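Local atomic coordinates of TonB-dependent siderophore receptor (Pseudomonas aeruginosa 39016, PDB entry 5NEC), a protein that probably takes up iron-loaded siderophores, and probably siderophore-drug conjugates, across the bacterial outer membrane using energy delivered through TonB. Residues Ala198-Arg210 and Val263-Asp275. Residues are numbered along the deposited sequence; the frame is centred on the assembly and turned at random.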
loop_
_atom_site.group_PDB
_atom_site.type_symbol
_atom_site.label_atom_id
_atom_site.label_comp_id
_atom_site.label_asym_id
_atom_site.label_seq_id
_atom_site.Cartn_x
_atom_site.Cartn_y
_atom_site.Cartn_z
ATOM N N ALA A 198 6.431 15.638 11.263
ATOM C CA ALA A 198 6.326 16.499 10.092
ATOM C C ALA A 198 4.979 17.178 10.090
ATOM O O ALA A 198 4.008 16.645 10.640
ATOM C CB ALA A 198 6.481 15.677 8.818
ATOM N N ASN A 199 4.937 18.364 9.492
ATOM C CA ASN A 199 3.678 18.968 9.021
ATOM C C ASN A 199 3.442 18.495 7.577
ATOM O O ASN A 199 4.177 17.625 7.084
ATOM C CB ASN A 199 3.759 20.493 9.108
ATOM C CG ASN A 199 3.964 20.975 10.520
ATOM O OD1 ASN A 199 3.554 20.330 11.467
ATOM N ND2 ASN A 199 4.597 22.107 10.665
ATOM N N VAL A 200 2.425 19.030 6.903
ATOM C CA VAL A 200 2.188 18.702 5.488
ATOM C C VAL A 200 2.166 19.992 4.667
ATOM O O VAL A 200 1.377 20.882 4.952
ATOM C CB VAL A 200 0.874 17.907 5.289
ATOM C CG1 VAL A 200 0.650 17.562 3.816
ATOM C CG2 VAL A 200 0.865 16.641 6.135
ATOM N N ALA A 201 3.020 20.069 3.647
ATOM C CA ALA A 201 3.083 21.238 2.764
ATOM C C ALA A 201 1.724 21.543 2.131
ATOM O O ALA A 201 1.081 20.655 1.546
ATOM C CB ALA A 201 4.127 21.042 1.673
ATOM N N GLY A 202 1.292 22.794 2.276
ATOM C CA GLY A 202 0.030 23.248 1.738
ATOM C C GLY A 202 -1.205 22.775 2.469
ATOM O O GLY A 202 -2.291 22.845 1.907
ATOM N N ARG A 203 -1.069 22.280 3.700
ATOM C CA ARG A 203 -2.230 21.941 4.530
ATOM C C ARG A 203 -2.053 22.608 5.914
ATOM O O ARG A 203 -1.097 22.313 6.626
ATOM C CB ARG A 203 -2.385 20.423 4.700
ATOM C CG ARG A 203 -2.316 19.580 3.429
ATOM C CD ARG A 203 -3.450 19.812 2.449
ATOM N NE ARG A 203 -4.761 19.634 3.057
ATOM C CZ ARG A 203 -5.731 20.553 3.152
ATOM N NH1 ARG A 203 -5.613 21.769 2.658
ATOM N NH2 ARG A 203 -6.861 20.233 3.757
ATOM N N ASP A 204 -2.978 23.492 6.285
ATOM C CA ASP A 204 -2.929 24.152 7.589
ATOM C C ASP A 204 -3.137 23.084 8.702
ATOM O O ASP A 204 -4.014 22.230 8.594
ATOM C CB ASP A 204 -3.994 25.279 7.704
ATOM C CG ASP A 204 -3.722 26.503 6.778
ATOM O OD1 ASP A 204 -2.615 26.642 6.205
ATOM O OD2 ASP A 204 -4.627 27.366 6.643
ATOM N N GLU A 205 -2.271 23.110 9.714
ATOM C CA GLU A 205 -2.394 22.351 10.963
ATOM C C GLU A 205 -2.208 20.825 10.896
ATOM O O GLU A 205 -1.931 20.201 11.909
ATOM C CB GLU A 205 -3.738 22.634 11.656
ATOM C CG GLU A 205 -3.997 24.093 11.977
ATOM C CD GLU A 205 -2.947 24.707 12.873
ATOM O OE1 GLU A 205 -2.444 24.034 13.808
ATOM O OE2 GLU A 205 -2.618 25.877 12.620
ATOM N N VAL A 206 -2.351 20.222 9.727
ATOM C CA VAL A 206 -2.299 18.791 9.595
ATOM C C VAL A 206 -0.870 18.367 9.915
ATOM O O VAL A 206 0.079 19.037 9.514
ATOM C CB VAL A 206 -2.687 18.360 8.175
ATOM C CG1 VAL A 206 -2.406 16.881 7.929
ATOM C CG2 VAL A 206 -4.142 18.692 7.929
ATOM N N ASP A 207 -0.729 17.285 10.677
ATOM C CA ASP A 207 0.590 16.802 11.047
ATOM C C ASP A 207 0.627 15.326 11.424
ATOM O O ASP A 207 -0.398 14.693 11.655
ATOM C CB ASP A 207 1.250 17.694 12.129
ATOM C CG ASP A 207 0.613 17.575 13.520
ATOM O OD1 ASP A 207 -0.191 16.649 13.832
ATOM O OD2 ASP A 207 0.954 18.463 14.333
ATOM N N VAL A 208 1.842 14.797 11.454
ATOM C CA VAL A 208 2.073 13.392 11.716
ATOM C C VAL A 208 3.203 13.267 12.708
ATOM O O VAL A 208 4.121 14.098 12.751
ATOM C CB VAL A 208 2.372 12.585 10.431
ATOM C CG1 VAL A 208 1.177 12.640 9.477
ATOM C CG2 VAL A 208 3.658 13.055 9.736
ATOM N N SER A 209 3.100 12.230 13.512
ATOM C CA SER A 209 4.071 11.925 14.524
ATOM C C SER A 209 4.071 10.410 14.725
ATOM O O SER A 209 3.030 9.808 14.957
ATOM C CB SER A 209 3.707 12.642 15.808
ATOM O OG SER A 209 4.736 12.488 16.740
ATOM N N ARG A 210 5.226 9.785 14.595
ATOM C CA ARG A 210 5.311 8.349 14.818
ATOM C C ARG A 210 6.718 7.896 15.155
ATOM O O ARG A 210 7.702 8.584 14.892
ATOM C CB ARG A 210 4.790 7.569 13.601
ATOM C CG ARG A 210 5.546 7.816 12.306
ATOM C CD ARG A 210 4.871 7.116 11.121
ATOM N NE ARG A 210 5.546 7.381 9.851
ATOM C CZ ARG A 210 5.246 8.363 8.986
ATOM N NH1 ARG A 210 4.258 9.231 9.231
ATOM N NH2 ARG A 210 5.954 8.483 7.850
ATOM N N VAL A 263 -10.701 26.455 -3.345
ATOM C CA VAL A 263 -10.501 27.332 -2.200
ATOM C C VAL A 263 -8.999 27.479 -1.980
ATOM O O VAL A 263 -8.200 26.878 -2.692
ATOM C CB VAL A 263 -11.183 26.764 -0.929
ATOM C CG1 VAL A 263 -12.707 26.735 -1.092
ATOM C CG2 VAL A 263 -10.659 25.377 -0.559
ATOM N N ASP A 264 -8.589 28.285 -1.012
ATOM C CA ASP A 264 -7.160 28.453 -0.759
ATOM C C ASP A 264 -6.508 27.096 -0.461
ATOM O O ASP A 264 -7.132 26.194 0.113
ATOM C CB ASP A 264 -6.926 29.438 0.381
ATOM C CG ASP A 264 -7.188 30.891 -0.031
ATOM O OD1 ASP A 264 -7.524 31.169 -1.219
ATOM O OD2 ASP A 264 -7.047 31.774 0.842
ATOM N N ARG A 265 -5.262 26.957 -0.886
ATOM C CA ARG A 265 -4.548 25.689 -0.821
ATOM C C ARG A 265 -4.559 25.042 0.578
ATOM O O ARG A 265 -4.814 23.850 0.698
ATOM C CB ARG A 265 -3.113 25.888 -1.295
ATOM C CG ARG A 265 -2.324 24.593 -1.494
ATOM C CD ARG A 265 -0.816 24.860 -1.525
ATOM N NE ARG A 265 -0.449 25.545 -2.749
ATOM C CZ ARG A 265 -0.291 24.960 -3.943
ATOM N NH1 ARG A 265 -0.445 23.629 -4.122
ATOM N NH2 ARG A 265 0.028 25.724 -4.982
ATOM N N GLY A 266 -4.325 25.852 1.612
ATOM C CA GLY A 266 -4.151 25.394 2.994
ATOM C C GLY A 266 -5.414 25.097 3.786
ATOM O O GLY A 266 -5.320 24.550 4.889
ATOM N N ASN A 267 -6.591 25.429 3.251
ATOM C CA ASN A 267 -7.834 25.299 4.011
ATOM C C ASN A 267 -7.991 23.912 4.663
ATOM O O ASN A 267 -7.979 22.876 3.986
ATOM C CB ASN A 267 -9.053 25.539 3.122
ATOM C CG ASN A 267 -9.333 27.012 2.860
ATOM O OD1 ASN A 267 -8.497 27.868 3.084
ATOM N ND2 ASN A 267 -10.540 27.301 2.384
ATOM N N PHE A 268 -8.168 23.935 5.977
ATOM C CA PHE A 268 -8.434 22.777 6.803
ATOM C C PHE A 268 -9.759 23.024 7.555
ATOM O O PHE A 268 -9.908 24.009 8.284
ATOM C CB PHE A 268 -7.221 22.590 7.746
ATOM C CG PHE A 268 -7.406 21.546 8.809
ATOM C CD1 PHE A 268 -7.802 20.256 8.477
ATOM C CD2 PHE A 268 -7.173 21.849 10.141
ATOM C CE1 PHE A 268 -7.984 19.293 9.453
ATOM C CE2 PHE A 268 -7.347 20.889 11.122
ATOM C CZ PHE A 268 -7.747 19.610 10.775
ATOM N N TYR A 269 -10.722 22.134 7.367
ATOM C CA TYR A 269 -12.050 22.285 7.981
ATOM C C TYR A 269 -12.200 21.582 9.341
ATOM O O TYR A 269 -13.245 21.694 9.981
ATOM C CB TYR A 269 -13.143 21.831 6.989
ATOM C CG TYR A 269 -13.085 22.690 5.751
ATOM C CD1 TYR A 269 -13.621 23.990 5.748
ATOM C CD2 TYR A 269 -12.393 22.264 4.621
ATOM C CE1 TYR A 269 -13.520 24.807 4.634
ATOM C CE2 TYR A 269 -12.292 23.084 3.504
ATOM C CZ TYR A 269 -12.866 24.351 3.529
ATOM O OH TYR A 269 -12.767 25.150 2.439
ATOM N N GLY A 270 -11.152 20.891 9.789
ATOM C CA GLY A 270 -11.171 20.213 11.078
ATOM C C GLY A 270 -10.810 21.126 12.238
ATOM O O GLY A 270 -10.692 22.345 12.083
ATOM N N LEU A 271 -10.618 20.502 13.396
ATOM C CA LEU A 271 -10.506 21.174 14.670
ATOM C C LEU A 271 -9.312 20.640 15.444
ATOM O O LEU A 271 -9.304 19.482 15.864
ATOM C CB LEU A 271 -11.751 20.909 15.485
ATOM C CG LEU A 271 -13.012 21.601 14.988
ATOM C CD1 LEU A 271 -14.256 20.947 15.608
ATOM C CD2 LEU A 271 -12.946 23.090 15.276
ATOM N N THR A 272 -8.316 21.491 15.649
ATOM C CA THR A 272 -7.128 21.127 16.428
ATOM C C THR A 272 -7.447 20.766 17.875
ATOM O O THR A 272 -6.759 19.948 18.453
ATOM C CB THR A 272 -6.054 22.233 16.404
ATOM O OG1 THR A 272 -6.642 23.492 16.752
ATOM C CG2 THR A 272 -5.462 22.329 15.031
ATOM N N GLY A 273 -8.495 21.357 18.443
ATOM C CA GLY A 273 -8.941 21.015 19.795
ATOM C C GLY A 273 -9.689 19.699 19.928
ATOM O O GLY A 273 -9.897 19.246 21.043
ATOM N N ARG A 274 -10.143 19.107 18.821
ATOM C CA ARG A 274 -10.994 17.928 18.863
ATOM C C ARG A 274 -10.414 16.712 18.170
ATOM O O ARG A 274 -10.514 15.604 18.690
ATOM C CB ARG A 274 -12.364 18.236 18.252
ATOM C CG ARG A 274 -13.272 17.021 18.130
ATOM C CD ARG A 274 -14.638 17.337 17.555
ATOM N NE ARG A 274 -14.630 17.428 16.103
ATOM C CZ ARG A 274 -15.709 17.709 15.367
ATOM N NH1 ARG A 274 -16.891 17.943 15.944
ATOM N NH2 ARG A 274 -15.607 17.785 14.040
ATOM N N ASP A 275 -9.873 16.891 16.973
ATOM C CA ASP A 275 -9.600 15.756 16.090
ATOM C C ASP A 275 -8.278 15.079 16.423
ATOM O O ASP A 275 -7.331 15.744 16.790
ATOM C CB ASP A 275 -9.639 16.191 14.613
ATOM C CG ASP A 275 -11.013 16.776 14.194
ATOM O OD1 ASP A 275 -12.030 16.534 14.888
ATOM O OD2 ASP A 275 -11.058 17.491 13.167
#
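Two nitrogens of one guanidinium, NH1 and NH2 of Arg-203, converge on a single backbone oxygen, Asn-267 O, each at 2.9 Å. The contact joins two loops at one end of the beta-barrel of this TonB-dependent receptor: the hairpin loop between strands 187-200 and 206-219, and the long loop that precedes strand 276-291. Both nitrogens come from the same face of the peptide: NH1 stands above the carbonyl plane, NH2 tilts 26° from it, while the oxygen lies in the guanidinium plane. Both bonds are bent, with N-H...O angles of 141° and 144°. The CB of Arg-203 starts out away from the long loop, and bends at chi2 and chi3 fold the chain back to it. A salt bridge from NE to Asp-241 gives the same guanidinium a second hold.

Next along the chain, Asp-204 N donates to Gly-266 O at 2.9 Å, a nearly straight backbone bond. Beside it the backbones run very close: Gly-202 O takes a CA-H...O contact from Gly-266 CA at 3.3 Å, where the type II turn 200-203 meets the type I turn 264-267.

Phe-268 packs beside this backbone bond, its CB on Asp-204 O. Its ring is sandwiched between Gly-270 N, over the centre of one face, and Val-206 CG2, which sits off-centre over the opposite face; Glu-205 CB comes in obliquely at CD2. Farther out, the bent side chain of Glu-205 lies against the methyl of Thr-272, and both residues also touch His-412. There Glu-205 OE1 ends 3.7 Å from Thr-272 CG2.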